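Local coordinates for phenolic acid decarboxylase (Sedimentibacter hydroxybenzoicus, PDB 7AE5), which catalyses the reversible, non-oxidative decarboxylation of 4-hydroxybenzoate and 3,4-dihydroxybenzoate, with prenylated FMN and manganese as cofactors, at residues Y59-V64 / I297-N302; N66-W71 / A75-L80; E127-Y132 / S257-E262; K331-K334 / E339-A342; V353-K358 / F370-T375. One frame throughout, in Å; residues are numbered along the deposited sequence.

Contact 1. Residues Y59-V64 / I297-N302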
# COMPACT_ATOMS: atom_id res chain seq x y z
N TYR C 59 -4.02 42.74 -44.15
CA TYR C 59 -2.59 42.86 -43.89
C TYR C 59 -1.81 42.89 -45.19
O TYR C 59 -2.31 42.55 -46.27
CB TYR C 59 -2.11 41.72 -42.99
CG TYR C 59 -2.57 41.85 -41.56
CD1 TYR C 59 -2.24 42.96 -40.79
CD2 TYR C 59 -3.36 40.87 -40.98
CE1 TYR C 59 -2.67 43.08 -39.48
CE2 TYR C 59 -3.79 40.98 -39.67
CZ TYR C 59 -3.44 42.08 -38.93
OH TYR C 59 -3.88 42.19 -37.63
N LYS C 60 -0.56 43.30 -45.07
CA LYS C 60 0.29 43.56 -46.22
C LYS C 60 1.42 42.54 -46.36
O LYS C 60 2.01 42.43 -47.44
CB LYS C 60 0.83 45.01 -46.08
CG LYS C 60 2.02 45.41 -46.92
CD LYS C 60 3.02 46.23 -46.08
CE LYS C 60 2.69 47.71 -45.88
NZ LYS C 60 3.83 48.29 -45.11
N TYR C 61 1.67 41.72 -45.33
CA TYR C 61 2.83 40.84 -45.24
C TYR C 61 2.42 39.39 -44.98
O TYR C 61 1.25 39.04 -45.09
CB TYR C 61 3.76 41.38 -44.16
CG TYR C 61 4.54 42.59 -44.61
CD1 TYR C 61 4.68 42.89 -45.97
CD2 TYR C 61 5.02 43.52 -43.69
CE1 TYR C 61 5.37 44.00 -46.40
CE2 TYR C 61 5.69 44.65 -44.09
CZ TYR C 61 5.87 44.89 -45.45
OH TYR C 61 6.54 46.01 -45.87
N SER C 62 3.39 38.54 -44.63
CA SER C 62 3.17 37.10 -44.58
C SER C 62 3.19 36.56 -43.16
O SER C 62 3.66 37.21 -42.22
CB SER C 62 4.24 36.37 -45.41
OG SER C 62 4.62 37.13 -46.54
N VAL C 63 2.67 35.34 -43.02
CA VAL C 63 2.67 34.58 -41.77
C VAL C 63 3.15 33.17 -42.06
O VAL C 63 2.76 32.57 -43.07
CB VAL C 63 1.28 34.56 -41.11
CG1 VAL C 63 1.19 33.46 -40.05
CG2 VAL C 63 0.96 35.90 -40.49
N VAL C 64 4.00 32.63 -41.18
CA VAL C 64 4.41 31.24 -41.24
C VAL C 64 4.29 30.63 -39.85
O VAL C 64 4.61 31.28 -38.85
CB VAL C 64 5.84 31.08 -41.80
CG1 VAL C 64 6.89 31.60 -40.82
CG2 VAL C 64 6.12 29.63 -42.18
N ILE C 297 11.24 50.04 -34.53
CA ILE C 297 11.10 48.78 -35.24
C ILE C 297 12.09 48.78 -36.40
O ILE C 297 12.14 49.74 -37.18
CB ILE C 297 9.67 48.57 -35.77
CG1 ILE C 297 8.71 48.29 -34.61
CG2 ILE C 297 9.63 47.43 -36.78
CD1 ILE C 297 7.25 48.26 -35.02
N THR C 298 12.89 47.72 -36.49
CA THR C 298 13.77 47.48 -37.63
C THR C 298 13.42 46.13 -38.23
O THR C 298 13.33 45.13 -37.50
CB THR C 298 15.24 47.53 -37.23
OG1 THR C 298 15.64 46.25 -36.72
CG2 THR C 298 15.48 48.58 -36.16
N HIS C 299 13.22 46.08 -39.54
CA HIS C 299 12.74 44.86 -40.17
C HIS C 299 13.27 44.73 -41.59
O HIS C 299 13.60 45.73 -42.24
CB HIS C 299 11.21 44.81 -40.18
CG HIS C 299 10.57 45.81 -41.09
ND1 HIS C 299 10.39 45.58 -42.44
CD2 HIS C 299 10.07 47.04 -40.85
CE1 HIS C 299 9.81 46.62 -42.99
NE2 HIS C 299 9.60 47.53 -42.05
N ARG C 300 13.36 43.49 -42.05
CA ARG C 300 13.73 43.21 -43.43
C ARG C 300 12.60 43.62 -44.37
O ARG C 300 11.46 43.87 -43.95
CB ARG C 300 14.05 41.73 -43.60
CG ARG C 300 14.97 41.16 -42.54
CD ARG C 300 15.24 39.68 -42.76
NE ARG C 300 15.61 39.40 -44.14
CZ ARG C 300 16.32 38.34 -44.53
NH1 ARG C 300 16.75 37.44 -43.65
NH2 ARG C 300 16.60 38.18 -45.82
N THR C 301 12.91 43.70 -45.66
CA THR C 301 11.91 44.05 -46.65
C THR C 301 10.95 42.88 -46.86
O THR C 301 11.37 41.74 -47.07
CB THR C 301 12.57 44.43 -47.97
OG1 THR C 301 13.51 45.49 -47.74
CG2 THR C 301 11.53 44.90 -48.98
N ASN C 302 9.65 43.17 -46.80
CA ASN C 302 8.60 42.16 -46.81
C ASN C 302 8.83 41.12 -45.71
O ASN C 302 9.03 39.94 -46.00
CB ASN C 302 8.49 41.50 -48.18
CG ASN C 302 7.75 42.35 -49.19
OD1 ASN C 302 6.65 42.01 -49.62
ND2 ASN C 302 8.35 43.47 -49.58

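Contact 2. Residues N66-W71 / A75-L80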
# COMPACT_ATOMS: atom_id res chain seq x y z
N ASN C 66 4.02 26.64 -37.43
CA ASN C 66 4.42 25.24 -37.32
C ASN C 66 5.79 25.00 -37.95
O ASN C 66 6.04 23.96 -38.56
CB ASN C 66 3.37 24.30 -37.92
CG ASN C 66 3.38 22.92 -37.27
OD1 ASN C 66 3.43 22.80 -36.05
ND2 ASN C 66 3.33 21.88 -38.10
N VAL C 67 6.69 25.98 -37.79
CA VAL C 67 8.02 25.88 -38.38
C VAL C 67 8.81 24.75 -37.73
O VAL C 67 9.48 23.97 -38.41
CB VAL C 67 8.75 27.23 -38.28
CG1 VAL C 67 10.20 27.09 -38.69
CG2 VAL C 67 8.04 28.28 -39.12
N HIS C 68 8.74 24.64 -36.40
CA HIS C 68 9.43 23.60 -35.66
C HIS C 68 8.56 22.37 -35.41
O HIS C 68 8.99 21.46 -34.70
CB HIS C 68 9.91 24.14 -34.30
CG HIS C 68 11.10 25.04 -34.39
ND1 HIS C 68 11.01 26.36 -34.77
CD2 HIS C 68 12.41 24.82 -34.11
CE1 HIS C 68 12.21 26.91 -34.74
NE2 HIS C 68 13.08 26.00 -34.34
N GLY C 69 7.36 22.31 -35.98
CA GLY C 69 6.36 21.37 -35.51
C GLY C 69 6.37 19.96 -36.05
O GLY C 69 5.31 19.42 -36.38
N SER C 70 7.55 19.34 -36.13
CA SER C 70 7.66 17.94 -36.52
C SER C 70 9.12 17.53 -36.39
O SER C 70 10.02 18.36 -36.44
CB SER C 70 7.17 17.69 -37.95
OG SER C 70 8.06 18.24 -38.91
N TRP C 71 9.33 16.22 -36.22
CA TRP C 71 10.69 15.70 -36.15
C TRP C 71 11.41 15.80 -37.49
O TRP C 71 12.65 15.79 -37.51
CB TRP C 71 10.68 14.26 -35.65
CG TRP C 71 10.32 14.18 -34.20
CD1 TRP C 71 9.24 13.55 -33.66
CD2 TRP C 71 11.03 14.79 -33.12
NE1 TRP C 71 9.25 13.71 -32.29
CE2 TRP C 71 10.33 14.47 -31.94
CE3 TRP C 71 12.19 15.57 -33.03
CZ2 TRP C 71 10.76 14.90 -30.68
CZ3 TRP C 71 12.61 15.99 -31.78
CH2 TRP C 71 11.89 15.66 -30.62
N ALA C 75 14.78 17.75 -37.54
CA ALA C 75 15.98 17.17 -38.14
C ALA C 75 16.64 18.15 -39.09
O ALA C 75 17.86 18.37 -39.04
CB ALA C 75 15.63 15.87 -38.86
N LEU C 76 15.85 18.76 -39.98
CA LEU C 76 16.40 19.74 -40.91
C LEU C 76 16.95 20.96 -40.19
O LEU C 76 17.89 21.59 -40.67
CB LEU C 76 15.33 20.16 -41.92
CG LEU C 76 14.77 19.05 -42.81
CD1 LEU C 76 13.51 19.53 -43.52
CD2 LEU C 76 15.81 18.59 -43.81
N MET C 77 16.37 21.30 -39.03
CA MET C 77 16.89 22.42 -38.25
C MET C 77 18.36 22.22 -37.91
O MET C 77 19.16 23.15 -38.02
CB MET C 77 16.06 22.60 -36.98
CG MET C 77 16.71 23.49 -35.93
SD MET C 77 15.76 23.62 -34.41
CE MET C 77 16.35 22.19 -33.50
N LEU C 78 18.73 21.00 -37.54
CA LEU C 78 20.11 20.67 -37.21
C LEU C 78 20.93 20.28 -38.43
O LEU C 78 22.06 19.80 -38.26
CB LEU C 78 20.16 19.56 -36.17
CG LEU C 78 19.45 19.96 -34.89
CD1 LEU C 78 18.58 18.83 -34.33
CD2 LEU C 78 20.49 20.42 -33.91
N GLY C 79 20.40 20.46 -39.63
CA GLY C 79 21.14 20.13 -40.83
C GLY C 79 21.26 18.65 -41.12
O GLY C 79 22.21 18.23 -41.79
N LEU C 80 20.31 17.85 -40.65
CA LEU C 80 20.33 16.41 -40.83
C LEU C 80 19.26 15.98 -41.82
O LEU C 80 18.33 16.73 -42.13
CB LEU C 80 20.11 15.69 -39.49
CG LEU C 80 21.12 16.01 -38.38
CD1 LEU C 80 20.60 15.54 -37.03
CD2 LEU C 80 22.47 15.39 -38.69

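Contact 3. Residues E127-Y132 / S257-E262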
# COMPACT_ATOMS: atom_id res chain seq x y z
N GLU C 127 1.02 47.27 -39.11
CA GLU C 127 1.56 47.49 -40.45
C GLU C 127 2.80 46.65 -40.72
O GLU C 127 3.29 46.65 -41.86
CB GLU C 127 1.86 48.97 -40.66
CG GLU C 127 0.70 49.76 -41.24
CD GLU C 127 0.79 51.25 -40.97
OE1 GLU C 127 1.78 51.68 -40.35
OE2 GLU C 127 -0.14 51.98 -41.37
N ILE C 128 3.31 45.94 -39.72
CA ILE C 128 4.45 45.04 -39.88
C ILE C 128 4.03 43.59 -39.72
O ILE C 128 4.40 42.74 -40.54
CB ILE C 128 5.57 45.40 -38.88
CG1 ILE C 128 6.11 46.81 -39.16
CG2 ILE C 128 6.69 44.37 -38.93
CD1 ILE C 128 6.57 47.02 -40.58
N LEU C 129 3.26 43.28 -38.68
CA LEU C 129 2.93 41.91 -38.33
C LEU C 129 1.46 41.63 -38.59
O LEU C 129 0.59 42.36 -38.10
CB LEU C 129 3.24 41.64 -36.85
CG LEU C 129 4.68 41.89 -36.40
CD1 LEU C 129 4.78 41.79 -34.89
CD2 LEU C 129 5.63 40.92 -37.07
N PRO C 130 1.13 40.59 -39.36
CA PRO C 130 -0.27 40.15 -39.44
C PRO C 130 -0.71 39.49 -38.15
O PRO C 130 -0.65 38.26 -38.02
CB PRO C 130 -0.27 39.17 -40.62
CG PRO C 130 1.00 39.44 -41.37
CD PRO C 130 1.98 39.90 -40.34
N LEU C 131 -1.15 40.30 -37.19
CA LEU C 131 -1.47 39.80 -35.86
C LEU C 131 -2.87 39.21 -35.82
O LEU C 131 -3.79 39.71 -36.46
CB LEU C 131 -1.34 40.93 -34.83
CG LEU C 131 0.10 41.37 -34.55
CD1 LEU C 131 0.15 42.79 -34.03
CD2 LEU C 131 0.77 40.41 -33.57
N TYR C 132 -3.02 38.13 -35.05
CA TYR C 132 -4.25 37.36 -35.01
C TYR C 132 -4.39 36.74 -33.62
O TYR C 132 -3.46 36.75 -32.81
CB TYR C 132 -4.26 36.28 -36.09
CG TYR C 132 -3.13 35.29 -35.96
CD1 TYR C 132 -1.85 35.59 -36.42
CD2 TYR C 132 -3.33 34.05 -35.36
CE1 TYR C 132 -0.82 34.69 -36.29
CE2 TYR C 132 -2.30 33.14 -35.23
CZ TYR C 132 -1.05 33.46 -35.70
OH TYR C 132 -0.03 32.55 -35.57
N SER C 257 17.16 38.58 -38.43
CA SER C 257 15.78 38.56 -37.98
C SER C 257 14.88 39.30 -38.96
O SER C 257 15.25 40.33 -39.52
CB SER C 257 15.64 39.19 -36.60
OG SER C 257 16.56 38.62 -35.70
N GLU C 258 13.67 38.76 -39.14
CA GLU C 258 12.70 39.42 -40.00
C GLU C 258 12.23 40.73 -39.39
O GLU C 258 12.06 41.72 -40.10
CB GLU C 258 11.53 38.49 -40.26
CG GLU C 258 11.91 37.21 -41.00
CD GLU C 258 11.76 37.34 -42.50
OE1 GLU C 258 11.32 38.41 -42.96
OE2 GLU C 258 12.07 36.36 -43.21
N VAL C 259 12.02 40.75 -38.07
CA VAL C 259 11.53 41.93 -37.36
C VAL C 259 12.29 42.05 -36.05
O VAL C 259 12.54 41.04 -35.38
CB VAL C 259 10.01 41.86 -37.11
CG1 VAL C 259 9.53 43.09 -36.36
CG2 VAL C 259 9.24 41.70 -38.42
N VAL C 260 12.66 43.27 -35.68
CA VAL C 260 13.28 43.56 -34.39
C VAL C 260 12.48 44.67 -33.73
O VAL C 260 12.26 45.73 -34.33
CB VAL C 260 14.76 43.97 -34.53
CG1 VAL C 260 15.36 44.26 -33.16
CG2 VAL C 260 15.55 42.87 -35.24
N LEU C 261 12.06 44.44 -32.49
CA LEU C 261 11.27 45.40 -31.72
C LEU C 261 12.15 45.91 -30.58
O LEU C 261 12.33 45.23 -29.57
CB LEU C 261 9.99 44.77 -31.19
CG LEU C 261 9.09 44.07 -32.21
CD1 LEU C 261 7.78 43.65 -31.56
CD2 LEU C 261 8.83 44.97 -33.39
N GLU C 262 12.68 47.12 -30.74
CA GLU C 262 13.48 47.74 -29.70
C GLU C 262 12.59 48.60 -28.82
O GLU C 262 11.83 49.44 -29.32
CB GLU C 262 14.60 48.58 -30.31
CG GLU C 262 15.52 47.78 -31.22
CD GLU C 262 16.63 48.63 -31.82
OE1 GLU C 262 16.93 49.71 -31.27
OE2 GLU C 262 17.20 48.21 -32.85

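Contact 4. Residues K331-K334 / E339-A342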
# COMPACT_ATOMS: atom_id res chain seq x y z
N LYS C 331 23.18 14.51 -19.45
CA LYS C 331 24.55 14.80 -19.06
C LYS C 331 24.72 14.75 -17.54
O LYS C 331 25.77 14.31 -17.05
CB LYS C 331 24.98 16.16 -19.60
CG LYS C 331 25.26 16.18 -21.09
CD LYS C 331 25.81 17.53 -21.53
CE LYS C 331 26.11 17.56 -23.01
NZ LYS C 331 27.01 16.46 -23.44
N GLN C 332 23.71 15.19 -16.79
CA GLN C 332 23.79 15.11 -15.33
C GLN C 332 23.77 13.66 -14.85
O GLN C 332 24.52 13.30 -13.94
CB GLN C 332 22.66 15.91 -14.69
CG GLN C 332 22.52 17.33 -15.23
CD GLN C 332 21.36 18.08 -14.61
OE1 GLN C 332 20.42 17.49 -14.09
NE2 GLN C 332 21.41 19.41 -14.68
N LEU C 333 22.91 12.83 -15.45
CA LEU C 333 22.89 11.42 -15.09
C LEU C 333 24.20 10.73 -15.48
O LEU C 333 24.72 9.90 -14.73
CB LEU C 333 21.71 10.71 -15.76
CG LEU C 333 20.29 11.07 -15.35
CD1 LEU C 333 19.33 9.98 -15.78
CD2 LEU C 333 20.20 11.30 -13.85
N LYS C 334 24.74 11.08 -16.65
CA LYS C 334 25.91 10.38 -17.18
C LYS C 334 27.16 10.67 -16.36
O LYS C 334 28.08 9.84 -16.33
CB LYS C 334 26.12 10.76 -18.64
CG LYS C 334 27.16 9.92 -19.36
CD LYS C 334 26.55 8.64 -19.91
CE LYS C 334 27.45 8.01 -20.96
NZ LYS C 334 26.92 6.70 -21.41
N GLU C 339 26.43 4.12 -17.37
CA GLU C 339 25.58 3.08 -17.96
C GLU C 339 24.34 3.65 -18.62
O GLU C 339 23.68 2.93 -19.38
CB GLU C 339 25.18 2.09 -16.88
CG GLU C 339 26.35 1.29 -16.36
CD GLU C 339 26.86 1.83 -15.04
OE1 GLU C 339 27.66 1.14 -14.38
OE2 GLU C 339 26.45 2.94 -14.65
N VAL C 340 24.01 4.92 -18.37
CA VAL C 340 22.83 5.52 -18.98
C VAL C 340 23.08 5.73 -20.46
O VAL C 340 24.10 6.31 -20.86
CB VAL C 340 22.47 6.83 -18.27
CG1 VAL C 340 21.43 7.59 -19.07
CG2 VAL C 340 21.97 6.54 -16.86
N VAL C 341 22.15 5.27 -21.29
CA VAL C 341 22.30 5.35 -22.74
C VAL C 341 21.62 6.59 -23.30
O VAL C 341 22.18 7.28 -24.16
CB VAL C 341 21.76 4.05 -23.38
CG1 VAL C 341 21.74 4.16 -24.89
CG2 VAL C 341 22.60 2.86 -22.94
N ALA C 342 20.41 6.91 -22.83
CA ALA C 342 19.67 8.06 -23.33
C ALA C 342 18.59 8.44 -22.34
O ALA C 342 18.11 7.61 -21.56
CB ALA C 342 19.05 7.77 -24.70

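Contact 5. Residues V353-K358 / F370-T375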
# COMPACT_ATOMS: atom_id res chain seq x y z
N VAL C 353 9.37 11.10 -18.01
CA VAL C 353 10.77 10.83 -18.36
C VAL C 353 10.94 9.34 -18.61
O VAL C 353 10.45 8.52 -17.83
CB VAL C 353 11.74 11.30 -17.26
CG1 VAL C 353 13.18 11.03 -17.66
CG2 VAL C 353 11.54 12.78 -16.96
N ILE C 354 11.63 9.00 -19.69
CA ILE C 354 11.99 7.62 -20.00
C ILE C 354 13.51 7.56 -20.14
O ILE C 354 14.08 8.25 -21.00
CB ILE C 354 11.30 7.11 -21.27
CG1 ILE C 354 9.82 7.50 -21.27
CG2 ILE C 354 11.46 5.60 -21.40
CD1 ILE C 354 9.10 7.12 -22.53
N ILE C 355 14.15 6.75 -19.31
CA ILE C 355 15.60 6.58 -19.32
C ILE C 355 15.93 5.18 -19.80
O ILE C 355 15.40 4.19 -19.27
CB ILE C 355 16.21 6.82 -17.92
CG1 ILE C 355 15.78 8.17 -17.37
CG2 ILE C 355 17.72 6.71 -17.98
CD1 ILE C 355 15.84 8.24 -15.85
N SER C 356 16.79 5.09 -20.80
CA SER C 356 17.39 3.82 -21.19
C SER C 356 18.77 3.71 -20.56
O SER C 356 19.55 4.67 -20.58
CB SER C 356 17.49 3.68 -22.71
OG SER C 356 18.46 4.56 -23.25
N THR C 357 19.07 2.55 -20.00
CA THR C 357 20.34 2.38 -19.31
C THR C 357 20.73 0.91 -19.34
O THR C 357 19.90 0.02 -19.50
CB THR C 357 20.25 2.87 -17.86
OG1 THR C 357 21.55 2.83 -17.25
CG2 THR C 357 19.29 2.01 -17.07
N LYS C 358 22.03 0.68 -19.19
CA LYS C 358 22.53 -0.65 -18.86
C LYS C 358 22.42 -0.84 -17.35
O LYS C 358 22.77 0.05 -16.58
CB LYS C 358 23.98 -0.81 -19.32
CG LYS C 358 24.43 -2.26 -19.41
CD LYS C 358 25.54 -2.56 -18.42
CE LYS C 358 25.99 -4.01 -18.53
NZ LYS C 358 26.57 -4.31 -19.87
N PHE C 370 16.30 7.35 -9.03
CA PHE C 370 16.61 8.17 -7.86
C PHE C 370 17.52 9.33 -8.22
O PHE C 370 17.36 10.44 -7.70
CB PHE C 370 17.26 7.32 -6.77
CG PHE C 370 16.33 6.32 -6.13
CD1 PHE C 370 14.96 6.52 -6.11
CD2 PHE C 370 16.84 5.17 -5.54
CE1 PHE C 370 14.11 5.60 -5.53
CE2 PHE C 370 16.00 4.24 -4.95
CZ PHE C 370 14.63 4.46 -4.94
N ARG C 371 18.49 9.09 -9.11
CA ARG C 371 19.40 10.16 -9.52
C ARG C 371 18.66 11.24 -10.29
O ARG C 371 18.85 12.44 -10.04
CB ARG C 371 20.55 9.59 -10.35
CG ARG C 371 21.70 10.56 -10.54
CD ARG C 371 22.12 11.18 -9.22
NE ARG C 371 23.55 11.45 -9.15
CZ ARG C 371 24.31 11.24 -8.08
NH1 ARG C 371 23.82 10.71 -6.98
NH2 ARG C 371 25.59 11.58 -8.13
N LEU C 372 17.80 10.85 -11.23
CA LEU C 372 17.00 11.83 -11.96
C LEU C 372 16.12 12.63 -11.02
O LEU C 372 16.05 13.86 -11.10
CB LEU C 372 16.14 11.14 -13.02
CG LEU C 372 15.28 12.16 -13.76
CD1 LEU C 372 15.91 12.54 -15.10
CD2 LEU C 372 13.85 11.65 -13.94
N LEU C 373 15.43 11.94 -10.10
CA LEU C 373 14.60 12.62 -9.12
C LEU C 373 15.41 13.43 -8.12
O LEU C 373 14.82 14.01 -7.20
CB LEU C 373 13.72 11.60 -8.39
CG LEU C 373 12.71 10.87 -9.28
CD1 LEU C 373 12.08 9.71 -8.54
CD2 LEU C 373 11.65 11.83 -9.78
N SER C 374 16.74 13.48 -8.26
CA SER C 374 17.56 14.34 -7.41
C SER C 374 18.33 15.39 -8.20
O SER C 374 19.25 16.01 -7.64
CB SER C 374 18.51 13.50 -6.55
OG SER C 374 19.10 12.44 -7.29
N THR C 375 17.99 15.61 -9.47
CA THR C 375 18.59 16.68 -10.26
C THR C 375 17.81 17.98 -10.07
O THR C 375 16.66 17.96 -9.62
CB THR C 375 18.61 16.29 -11.73
OG1 THR C 375 17.31 15.86 -12.13
CG2 THR C 375 19.61 15.17 -11.96

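Contact 1. Residues Y59-V64 / I297-N302
Tyr61 and Asn302 meet where the N-terminal region of this UbiD-family enzyme adjoins its FMN-binding, Rift-related region. Tyr61 lies just before strand 62-65. Asn302 lies in the short link between strand 287-299 and strand 304-306, and this last strand pairs with 62-65. The contact therefore sits at the junction of two sheets. No hydrogen bond crosses it.

The Tyr61 side chain can be followed outward. At CB it turns to place CG beside its own backbone N (chi1 -76°), which swings the ring across to the 297-302 segment. CD1 passes 4.1 Å from Asn302 CA. CE1 comes nearest, 3.7 Å from the same Asn302 CA, and also 4.0 Å from Asn302 OD1. CZ is already drawing off. At the tip, OH approaches His299 CE1 loosely, obliquely to the imidazole. Asn302 CA thus lies over one ring face as a CH-pi contact, 27° off the ring normal. The amide plane is turned 51° from the ring, so the two groups do not stack. Lys60 CD covers the rim of the other face, and the ring is held between the two.

Replacing Tyr61 with an alanine would probably leave Asn302 CA without its aromatic cover and open a gap between the link and Lys60.

Two residues before Tyr61, Tyr59 OH is hydrogen-bonded to Arg36 of Protein ShdD. The link is also tied locally: His299 ND1 donates to Arg300 O, with the acceptor near the imidazole plane, though the modelled 2.5 Å is very short and the exact length doubtful.

Contact 2. Residues N66-W71 / A75-L80
Met77 brings its sulfur to the edge of the His68 ring in a sulfur-aromatic contact. SD lies 3.6 Å from His68 CD2 and equally far from NE2, so it faces the bond between them. It stands 4.4 Å from the ring centroid and 75° off the normal, close to the plane of the imidazole.

Met77 leaves helix 71-77 extended, with CG opposite its backbone N (chi1 165°), and the chain runs on straight through CG to SD. The bend comes at the last torsion, which carries the methyl CE aside and leaves the sulfur facing His68. The imidazole comes from the loop with CG beside the backbone N (chi1 -75°), and the two side chains cross at about a right angle. The ring is fixed from both nitrogens: ND1 is bonded to Lys145 NZ, and NE2 to Pro211 O. Helix 211-217 also packs on Met77, through Leu212 and Phe215.

The backbone makes the second link. Ala75 N donates to Trp71 O at 2.9 Å, and Ala75 CB lies 3.3 Å from that same oxygen. The Trp71 side chain sets out away from the 75-80 segment, and its ring meets Tyr319 edge-to-face.

The contact lies in the N-terminal domain. The His68 side chain is about 9 Å from that of Thr166, predicted to bind prenylated FMN. Both ends of the short helix are capped. Ser70 is the N-cap, its OG bonded to Asn73 N. At the other end, Gly79 has positive phi, Gly79 N bonds Leu76 O, and Leu80 N bonds Ala75 O: a Schellman motif.

Contact 3. Residues E127-Y132 / S257-E262
Val259 presents both its methyl groups to the loop residues Ile128 and Leu129, and the contact between the segments is wholly apolar. CG2 of Val259 does most of the touching. It lies 3.7 Å from Ile128 CG2 and 3.9 Å from Leu129 CD2. The other methyl, CG1, is 4.0 Å from Ile128 CG2. Ile128 uses its short branch here: CG2 stands opposite the backbone N while CG1 takes the place beside it (chi1 -63°). Leu129 offers one of its two end methyls. All three residues are buried, and Val259 meets each partner at a slant.

No hydrogen bond joins the segments. Neighbouring residues carry the polar ties. Glu258 forms a salt bridge with Arg9, and its other oxygen accepts from Ile304 N. Leu131 O is bonded to Arg36 of Protein ShdD.

The loop turns sharply just past the contact, with Pro130 at the centre of an inverse gamma turn. On the strand side, Glu258 and Val259 both face Ile207 in a classic beta bulge. The loop thus covers one face of the antiparallel sheet of the FMN-binding, Rift-related domain, at the bulged start of strand 259-265.

Contact 4. Residues K331-K334 / E339-A342
The short connection from helix 323-336 into strand 340-347 is closed by Lys334 and Leu333 on the helix and Val340 on the strand. It belongs to the C-terminal domain of the UbiD fold, where 340-347 is the strand at one edge of a mixed sheet.

Lys334 makes the polar link. Its NZ donates to Val340 O at 2.9 Å. The C=O...N angle is 158°, and the nitrogen is tilted 21° from the carbonyl plane. The same NZ also bonds Pro338 O, so one ammonium group holds two carbonyls of the connection. The chain gets there by starting opposite the backbone N and bending at the next torsion (chi2 85°), which folds it over the short loop. CD comes within 3.5 Å of Val340 O on the way. A methionine in place of Lys334 would probably leave the carbonyls of Val340 and Pro338 without their shared donor.

Leu333 makes the apolar link on the inner side of the helix. It also packs on Ile355 and Leu372. Val340 points toward the helix and touches Val368 of helix 364-372 as well.

Just beyond, Val341 and Ala342 both face Ser356 in a classic beta bulge. The apolar approach between helix and strand is a loose one: Val340 CG2 lies 4.3 Å from Leu333 CB.

Contact 5. Residues V353-K358 / F370-T375
Strand 352-357 and helix 364-372 form the first two elements of a beta-alpha-beta crossover, since the chain goes on to strand 384-388, parallel to 352-357 and next to it. The helix packs on the sheet through Leu372, which meets Val353 and Ile355. These two are alternate residues of the strand, so both project toward the helix.

Val353 and Leu372 touch tip to tip. CG1 of Val353 lies 3.8 Å from Leu372 CD2 and 4.0 Å from Leu372 CD1, so it rests against both end methyls. Leucine CG stands opposite its backbone N (chi1 178°), which drives the branched end down onto the strand. Ile355 meets Leu372 nearer its base, with CD1 4.1 Å from Leu372 CB. The contact is buried and has no hydrogen bond across it.

The helix ends here in a type I turn from Leu372 to Thr375. Leu372 O is gripped twice: by Thr375 N at 3.1 Å, and by Thr375 OG1 at 2.6 Å, in the carbonyl plane and on a lone pair. Thr375 OG1 also caps Gly378 N of the next helix.

Helix 323-336 lies alongside, with Leu329 touching Thr375, and Val385 of strand 384-388 touches both Ile355 and Leu372. At the helix end, Phe370 meets Phe370 of a second subunit with nearly parallel rings, so this helix lies between the sheet and a neighbouring copy of the protein.

Overall arrangement
The five contacts fall into two clusters and one contact that stands apart. Contacts 1 and 3 lie about 6 Å apart, centre to centre, and share a sheet through neighbouring strands 287-299 and 259-265; Tyr59 OH of contact 1 also approaches Leu131 O of contact 3. Contacts 4 and 5, about 8 Å apart, share the C-terminal sheet through strands 340-347 and 352-357. The clusters sit on opposite sides of the chain's centre. Contact 2 is nearest that centre. Contacts 3 and 5 are buried and purely apolar. Contact 2 is buried but adds sulfur and a backbone bond, contact 4 adds a lysine, and contact 1 is partly exposed and relies on a ring face.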